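PDB 4ZCF: type III restriction-modification enzyme EcoP15I Res subunit from Escherichia coli, which recognises pairs of inversely oriented 5'-CAGCAG-3' sites together with its Mod partner and cleaves the DNA 25-27 base pairs downstream of one site. Local coordinates for residues I113-T116 / L117-A121; I756-K759 / H760-H764. One frame throughout, in Å; residues are numbered along the deposited sequence.

Overall arrangement
Both contacts are turns at the start of a helix, yet they belong to separate parts of the chain. Contact 1 comes first, where strand 109-113 of a seven-stranded parallel sheet runs into helix 117-128; it lies in the helicase-like domain, between bound AMP and a DNA phosphate. Contact 2 follows far along the chain, at the link from helix 745-756 to helix 760-769. Their centres are about 44 Å apart and their nearest atoms about 32 Å apart, and they share no sheet or helix. The nearest atom of contact 2 is about 42 Å from the bound nucleic acid, and the contact faces a neighbouring subunit, so the pair samples the motor core and an interface with another chain.

Contact 1 of 2, residues I113-T116 / L117-A121; sequences IVPT and LSIKA. With AMP (adenosine monophosphate), chain H; nucleotides of chain E.
With CG1 anti to its carbonyl carbon (chi1 -62°) and CD1 carried on in an extended chain (chi2 169°), Ile119 turns both branches back on the loop before the helix. CD1 meets Pro115 CD at 3.7 Å, the two side chains crossing at about a right angle, whereas Ile119 CG2 slides past Val114, 3.8 Å from its CG1. The same methyl, Ile119 CG2, lies 3.4 Å from AMP O3P, and Ile119 is one of the residues lining the nucleotide pocket. Beside it, Val114 CG2 packs against Lys120 CB at 3.7 Å.

The turn closes through the backbone: Lys120 N donates to Thr116 O at 2.9 Å, the first i to i+4 bond of the helix. Thr116 sits at the N-cap without a side-chain capping bond. Its CG2 packs against Ser118 CB and Ile119 CG1, and its OG1 makes a weak hydrogen bond to OP1 of nucleotide DA5 of chain E at 3.3 Å. Leu117 N grips the same OP1 at 3.1 Å, almost straight (163°), and the partial positive charge of the helix start would probably favour that phosphate. A DNA phosphate held right after the second strand of the core is consistent with motif Ia of superfamily 2 helicases.

Lys120 NZ reaches Val149 O and Asn187 OD1. Ile113 pairs with strand 222-226 and Val114 with Ile186, while Ile119 touches Asp226 at the end of strand 222-226 and Ser118 and Ala121 rest on Ile478 of helix 475-483.

Contact 2 of 2, residues I756-K759 / H760-H764; sequences IFVK and HGTLH
Two donors of the helix converge on Lys759 O, and these hydrogen bonds form the polar part of the contact. Leu763 N donates at 3.2 Å, near the direction of the carbonyl bond (C=O...N angle 157°), as the opening i to i+4 bond of helix 760-769. Thr762 OG1 also donates to Lys759 O at 3.2 Å, reaching the oxygen at a much more bent 114° and from the same face of the peptide plane. Its chi1 of 66°, which sets OG1 between the backbone N and the carbonyl carbon, folds the hydroxyl back over the helix start. Thr762 N adds a weak bond to that oxygen.

The apolar part centres on Leu763. Its CD2 meets Ile756 CD1 tip to tip at 3.5 Å, and its CG lies 3.6 Å from Val758 CG2, those two side chains crossing at a slant. Val758 CG2 also lies 3.5 Å from Thr762 OG1, so one methyl touches both Thr762 and Leu763. Leu752 of helix 745-756 and Phe695 of helix 688-701 extend the apolar cluster around Leu763.

Contacts to another chain tie down the loop side. Lys759 N bonds to Ser617 OG and Lys759 NZ to Ser613 O, both of a neighbouring subunit, probably Mod.

Taken together, this is a short helix-loop-helix junction: Lys759 occupies the N-cap position, its carbonyl starts the backbone bonding of helix 760-769, and Leu763 packs that helix against the end of helix 745-756.

Contact 1 of 2, residues I113-T116 / L117-A121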
ATOM      1  N   ILE C 113       9.237  19.674 -12.809  1.00 39.81           N
ATOM      2  CA  ILE C 113       9.420  20.386 -11.557  1.00 38.99           C
ATOM      3  C   ILE C 113       8.456  21.585 -11.443  1.00 45.92           C
ATOM      4  O   ILE C 113       8.416  22.456 -12.320  1.00 45.39           O
ATOM      5  CB  ILE C 113      10.903  20.634 -11.193  1.00 41.36           C
ATOM      6  CG1 ILE C 113      11.700  19.312 -11.343  1.00 41.23           C
ATOM      7  CG2 ILE C 113      11.028  21.209  -9.755  1.00 43.04           C
ATOM      8  CD1 ILE C 113      13.183  19.323 -11.063  1.00 45.45           C
ATOM      9  N   VAL C 114       7.604  21.551 -10.399  1.00 43.60           N
ATOM     10  CA  VAL C 114       6.562  22.552 -10.165  1.00 43.48           C
ATOM     11  C   VAL C 114       6.843  23.322  -8.866  1.00 49.27           C
ATOM     12  O   VAL C 114       7.533  22.783  -8.011  1.00 50.20           O
ATOM     13  CB  VAL C 114       5.098  21.996 -10.295  1.00 46.04           C
ATOM     14  CG1 VAL C 114       4.817  21.485 -11.712  1.00 44.48           C
ATOM     15  CG2 VAL C 114       4.782  20.930  -9.246  1.00 45.40           C
ATOM     16  N   PRO C 115       6.451  24.601  -8.711  1.00 46.13           N
ATOM     17  CA  PRO C 115       6.843  25.318  -7.488  1.00 46.52           C
ATOM     18  C   PRO C 115       5.829  25.305  -6.336  1.00 52.48           C
ATOM     19  O   PRO C 115       6.164  25.733  -5.217  1.00 52.03           O
ATOM     20  CB  PRO C 115       7.019  26.747  -7.998  1.00 47.87           C
ATOM     21  CG  PRO C 115       6.005  26.871  -9.124  1.00 51.46           C
ATOM     22  CD  PRO C 115       5.708  25.487  -9.640  1.00 47.22           C
ATOM     23  N   THR C 116       4.588  24.842  -6.626  1.00 49.66           N
ATOM     24  CA  THR C 116       3.397  24.945  -5.787  1.00 49.54           C
ATOM     25  C   THR C 116       2.506  23.687  -5.799  1.00 53.28           C
ATOM     26  O   THR C 116       2.510  22.946  -6.781  1.00 54.87           O
ATOM     27  CB  THR C 116       2.714  26.275  -6.213  1.00 55.72           C
ATOM     28  OG1 THR C 116       2.956  27.313  -5.255  1.00 54.67           O
ATOM     29  CG2 THR C 116       1.274  26.149  -6.587  1.00 54.87           C
ATOM     30  N   LEU C 117       1.756  23.444  -4.698  1.00 46.95           N
ATOM     31  CA  LEU C 117       0.845  22.301  -4.594  1.00 44.57           C
ATOM     32  C   LEU C 117      -0.342  22.400  -5.542  1.00 49.00           C
ATOM     33  O   LEU C 117      -0.790  21.366  -6.045  1.00 49.26           O
ATOM     34  CB  LEU C 117       0.347  22.087  -3.165  1.00 43.38           C
ATOM     35  CG  LEU C 117       1.353  21.594  -2.141  1.00 45.29           C
ATOM     36  CD1 LEU C 117       0.734  21.598  -0.759  1.00 44.02           C
ATOM     37  CD2 LEU C 117       1.942  20.220  -2.517  1.00 41.85           C
ATOM     38  N   SER C 118      -0.848  23.630  -5.785  1.00 45.27           N
ATOM     39  CA  SER C 118      -1.969  23.895  -6.696  1.00 45.40           C
ATOM     40  C   SER C 118      -1.576  23.601  -8.156  1.00 48.99           C
ATOM     41  O   SER C 118      -2.376  23.048  -8.916  1.00 49.23           O
ATOM     42  CB  SER C 118      -2.437  25.339  -6.571  1.00 50.64           C
ATOM     43  OG  SER C 118      -2.616  25.745  -5.224  1.00 64.32           O
ATOM     44  N   ILE C 119      -0.356  23.986  -8.548  1.00 44.47           N
ATOM     45  CA  ILE C 119       0.182  23.696  -9.871  1.00 44.20           C
ATOM     46  C   ILE C 119       0.442  22.170  -9.936  1.00 46.04           C
ATOM     47  O   ILE C 119       0.139  21.560 -10.957  1.00 44.92           O
ATOM     48  CB  ILE C 119       1.437  24.562 -10.213  1.00 47.78           C
ATOM     49  CG1 ILE C 119       1.096  26.073 -10.237  1.00 47.93           C
ATOM     50  CG2 ILE C 119       2.080  24.123 -11.539  1.00 48.88           C
ATOM     51  CD1 ILE C 119       2.370  27.051 -10.306  1.00 53.31           C
ATOM     52  N   LYS C 120       0.925  21.554  -8.832  1.00 42.19           N
ATOM     53  CA  LYS C 120       1.138  20.098  -8.774  1.00 42.84           C
ATOM     54  C   LYS C 120      -0.179  19.361  -8.961  1.00 47.14           C
ATOM     55  O   LYS C 120      -0.235  18.450  -9.762  1.00 47.80           O
ATOM     56  CB  LYS C 120       1.810  19.669  -7.449  1.00 46.34           C
ATOM     57  CG  LYS C 120       2.412  18.259  -7.502  1.00 48.83           C
ATOM     58  CD  LYS C 120       3.284  17.960  -6.294  1.00 50.41           C
ATOM     59  CE  LYS C 120       2.554  17.215  -5.204  1.00 43.98           C
ATOM     60  NZ  LYS C 120       3.464  16.888  -4.075  1.00 48.38           N
ATOM     61  N   ALA C 121      -1.247  19.794  -8.271  1.00 44.50           N
ATOM     62  CA  ALA C 121      -2.585  19.201  -8.380  1.00 44.34           C
ATOM     63  C   ALA C 121      -3.202  19.385  -9.778  1.00 50.25           C
ATOM     64  O   ALA C 121      -3.771  18.433 -10.314  1.00 51.32           O
ATOM     65  CB  ALA C 121      -3.501  19.754  -7.298  1.00 44.69           C
TER
HETATM   66  P   AMP H1001       0.176  25.359 -14.947  1.00149.65           P
HETATM   67  O1P AMP H1001       0.710  26.256 -13.895  1.00149.75           O
HETATM   68  O2P AMP H1001       0.705  25.948 -16.203  1.00150.01           O
HETATM   69  O3P AMP H1001       0.951  24.101 -14.794  1.00150.41           O
HETATM   70  O5' AMP H1001      -1.402  25.134 -14.882  1.00146.20           O
HETATM   71  C5' AMP H1001      -2.217  25.441 -16.000  1.00142.34           C
HETATM   72  C4' AMP H1001      -3.375  24.501 -16.117  1.00137.95           C
HETATM   73  O4' AMP H1001      -4.179  24.827 -17.283  1.00136.59           O
HETATM   74  C3' AMP H1001      -2.897  23.107 -16.332  1.00135.05           C
HETATM   75  O3' AMP H1001      -2.788  22.454 -15.068  1.00133.05           O
HETATM   76  C2' AMP H1001      -3.880  22.474 -17.232  1.00135.17           C
HETATM   77  O2' AMP H1001      -4.897  21.798 -16.479  1.00135.54           O
HETATM   78  C1' AMP H1001      -4.523  23.596 -17.982  1.00135.26           C
HETATM   79  N9  AMP H1001      -4.182  23.650 -19.347  1.00133.99           N
HETATM   80  C8  AMP H1001      -2.969  23.935 -19.778  1.00133.10           C
HETATM   81  N7  AMP H1001      -2.960  23.952 -21.139  1.00131.98           N
HETATM   82  C5  AMP H1001      -4.345  23.692 -21.554  1.00131.72           C
HETATM   83  C6  AMP H1001      -5.084  23.570 -22.765  1.00129.99           C
HETATM   84  N6  AMP H1001      -4.446  23.720 -24.023  1.00128.94           N
HETATM   85  N1  AMP H1001      -6.413  23.302 -22.696  1.00129.48           N
HETATM   86  C2  AMP H1001      -7.040  23.141 -21.540  1.00129.84           C
HETATM   87  N3  AMP H1001      -6.416  23.239 -20.369  1.00130.84           N
HETATM   88  C4  AMP H1001      -5.091  23.510 -20.300  1.00132.55           C
ATOM     89  P    DA E   5       1.678  25.599  -1.184  1.00 57.67           P
ATOM     90  OP1  DA E   5       1.665  25.769  -2.660  1.00 58.81           O
ATOM     91  OP2  DA E   5       0.427  25.145  -0.522  1.00 57.85           O
ATOM     92  O5'  DA E   5       2.903  24.634  -0.850  1.00 54.21           O
ATOM     93  C5'  DA E   5       3.205  24.405   0.498  1.00 52.26           C
ATOM     94  C4'  DA E   5       4.479  23.606   0.703  1.00 50.42           C
ATOM     95  O4'  DA E   5       5.264  24.329   1.684  1.00 48.88           O
ATOM     96  C3'  DA E   5       4.217  22.205   1.264  1.00 49.89           C
ATOM     97  O3'  DA E   5       4.966  21.200   0.540  1.00 49.47           O
ATOM     98  C2'  DA E   5       4.588  22.304   2.743  1.00 48.75           C
ATOM     99  C1'  DA E   5       5.384  23.599   2.886  1.00 47.69           C
ATOM    100  N9   DA E   5       5.044  24.428   4.056  1.00 45.65           N
ATOM    101  C8   DA E   5       3.835  25.025   4.362  1.00 44.58           C
ATOM    102  N7   DA E   5       3.835  25.659   5.514  1.00 43.50           N
ATOM    103  C5   DA E   5       5.136  25.478   5.997  1.00 43.04           C
ATOM    104  C6   DA E   5       5.806  25.875   7.187  1.00 43.18           C
ATOM    105  N6   DA E   5       5.249  26.653   8.125  1.00 42.85           N
ATOM    106  N1   DA E   5       7.123  25.558   7.325  1.00 43.33           N
ATOM    107  C2   DA E   5       7.719  24.788   6.411  1.00 42.86           C
ATOM    108  N3   DA E   5       7.183  24.361   5.269  1.00 43.30           N
ATOM    109  C4   DA E   5       5.895  24.738   5.112  1.00 43.58           C
TER

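Contact 2 of 2, residues I756-K759 / H760-H764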
ATOM      1  N   ILE C 756      -1.359  11.693 -44.337  1.00 67.58           N
ATOM      2  CA  ILE C 756      -1.541  12.071 -45.734  1.00 67.45           C
ATOM      3  C   ILE C 756      -2.870  11.856 -46.454  1.00 72.16           C
ATOM      4  O   ILE C 756      -2.962  12.213 -47.610  1.00 73.07           O
ATOM      5  CB  ILE C 756      -0.434  11.519 -46.639  1.00 70.26           C
ATOM      6  CG1 ILE C 756      -0.247  10.037 -46.415  1.00 70.66           C
ATOM      7  CG2 ILE C 756       0.865  12.233 -46.379  1.00 70.24           C
ATOM      8  CD1 ILE C 756       0.680   9.399 -47.409  1.00 76.73           C
ATOM      9  N   PHE C 757      -3.908  11.319 -45.824  1.00 67.49           N
ATOM     10  CA  PHE C 757      -4.078   9.902 -45.538  1.00 65.42           C
ATOM     11  C   PHE C 757      -4.122   8.992 -46.744  1.00 64.13           C
ATOM     12  O   PHE C 757      -5.057   9.016 -47.506  1.00 62.44           O
ATOM     13  CB  PHE C 757      -5.476   9.767 -44.944  1.00 67.02           C
ATOM     14  CG  PHE C 757      -5.715  10.623 -43.753  1.00 68.66           C
ATOM     15  CD1 PHE C 757      -5.660  11.978 -43.842  1.00 71.62           C
ATOM     16  CD2 PHE C 757      -6.002  10.056 -42.543  1.00 71.21           C
ATOM     17  CE1 PHE C 757      -5.867  12.765 -42.744  1.00 72.87           C
ATOM     18  CE2 PHE C 757      -6.215  10.831 -41.436  1.00 74.27           C
ATOM     19  CZ  PHE C 757      -6.140  12.192 -41.537  1.00 72.51           C
ATOM     20  N   VAL C 758      -3.187   8.068 -46.805  1.00 57.26           N
ATOM     21  CA  VAL C 758      -3.186   7.017 -47.833  1.00 55.81           C
ATOM     22  C   VAL C 758      -2.895   5.622 -47.275  1.00 58.04           C
ATOM     23  O   VAL C 758      -2.163   5.503 -46.297  1.00 57.99           O
ATOM     24  CB  VAL C 758      -2.564   7.349 -49.248  1.00 59.00           C
ATOM     25  CG1 VAL C 758      -2.074   8.789 -49.379  1.00 58.35           C
ATOM     26  CG2 VAL C 758      -1.506   6.351 -49.701  1.00 58.57           C
ATOM     27  N   LYS C 759      -3.528   4.584 -47.866  1.00 53.50           N
ATOM     28  CA  LYS C 759      -3.431   3.176 -47.484  1.00 53.09           C
ATOM     29  C   LYS C 759      -2.012   2.721 -47.230  1.00 61.09           C
ATOM     30  O   LYS C 759      -1.115   3.079 -47.987  1.00 62.07           O
ATOM     31  CB  LYS C 759      -4.068   2.279 -48.545  1.00 53.57           C
ATOM     32  CG  LYS C 759      -5.563   2.061 -48.396  1.00 52.91           C
ATOM     33  CD  LYS C 759      -6.007   0.927 -49.321  1.00 48.93           C
ATOM     34  CE  LYS C 759      -7.285   0.275 -48.871  1.00 53.95           C
ATOM     35  NZ  LYS C 759      -7.275  -1.196 -49.146  1.00 57.79           N
ATOM     36  N   HIS C 760      -1.812   1.930 -46.159  1.00 59.54           N
ATOM     37  CA  HIS C 760      -0.520   1.361 -45.773  1.00 60.11           C
ATOM     38  C   HIS C 760       0.042   0.535 -46.920  1.00 65.66           C
ATOM     39  O   HIS C 760       1.227   0.641 -47.198  1.00 66.55           O
ATOM     40  CB  HIS C 760      -0.659   0.462 -44.530  1.00 60.79           C
ATOM     41  CG  HIS C 760      -0.705   1.198 -43.236  1.00 64.65           C
ATOM     42  ND1 HIS C 760      -1.886   1.737 -42.753  1.00 67.19           N
ATOM     43  CD2 HIS C 760       0.275   1.413 -42.331  1.00 66.85           C
ATOM     44  CE1 HIS C 760      -1.581   2.291 -41.588  1.00 66.63           C
ATOM     45  NE2 HIS C 760      -0.292   2.121 -41.291  1.00 66.90           N
ATOM     46  N   GLY C 761      -0.817  -0.271 -47.561  1.00 62.09           N
ATOM     47  CA  GLY C 761      -0.464  -1.148 -48.672  1.00 61.56           C
ATOM     48  C   GLY C 761      -0.052  -0.440 -49.944  1.00 65.33           C
ATOM     49  O   GLY C 761       0.840  -0.915 -50.648  1.00 64.01           O
ATOM     50  N   THR C 762      -0.704   0.695 -50.260  1.00 62.46           N
ATOM     51  CA  THR C 762      -0.392   1.463 -51.471  1.00 61.91           C
ATOM     52  C   THR C 762       0.892   2.301 -51.324  1.00 63.74           C
ATOM     53  O   THR C 762       1.575   2.531 -52.320  1.00 62.78           O
ATOM     54  CB  THR C 762      -1.615   2.207 -51.997  1.00 69.78           C
ATOM     55  OG1 THR C 762      -1.978   3.205 -51.052  1.00 75.79           O
ATOM     56  CG2 THR C 762      -2.796   1.268 -52.286  1.00 64.05           C
ATOM     57  N   LEU C 763       1.223   2.727 -50.077  1.00 58.29           N
ATOM     58  CA  LEU C 763       2.437   3.465 -49.727  1.00 57.15           C
ATOM     59  C   LEU C 763       3.609   2.488 -49.791  1.00 61.79           C
ATOM     60  O   LEU C 763       4.679   2.823 -50.292  1.00 62.22           O
ATOM     61  CB  LEU C 763       2.341   4.034 -48.290  1.00 56.80           C
ATOM     62  CG  LEU C 763       1.434   5.232 -48.049  1.00 60.07           C
ATOM     63  CD1 LEU C 763       1.277   5.517 -46.571  1.00 59.21           C
ATOM     64  CD2 LEU C 763       1.936   6.449 -48.771  1.00 62.25           C
ATOM     65  N   HIS C 764       3.396   1.275 -49.280  1.00 57.57           N
ATOM     66  CA  HIS C 764       4.384   0.207 -49.284  1.00 57.36           C
ATOM     67  C   HIS C 764       4.670  -0.279 -50.723  1.00 62.68           C
ATOM     68  O   HIS C 764       5.816  -0.565 -51.051  1.00 61.24           O
ATOM     69  CB  HIS C 764       3.889  -0.934 -48.385  1.00 57.48           C
ATOM     70  CG  HIS C 764       4.722  -2.167 -48.443  1.00 60.69           C
ATOM     71  ND1 HIS C 764       6.000  -2.201 -47.913  1.00 62.67           N
ATOM     72  CD2 HIS C 764       4.421  -3.384 -48.949  1.00 62.58           C
ATOM     73  CE1 HIS C 764       6.444  -3.428 -48.129  1.00 62.26           C
ATOM     74  NE2 HIS C 764       5.525  -4.178 -48.747  1.00 62.65           N
TER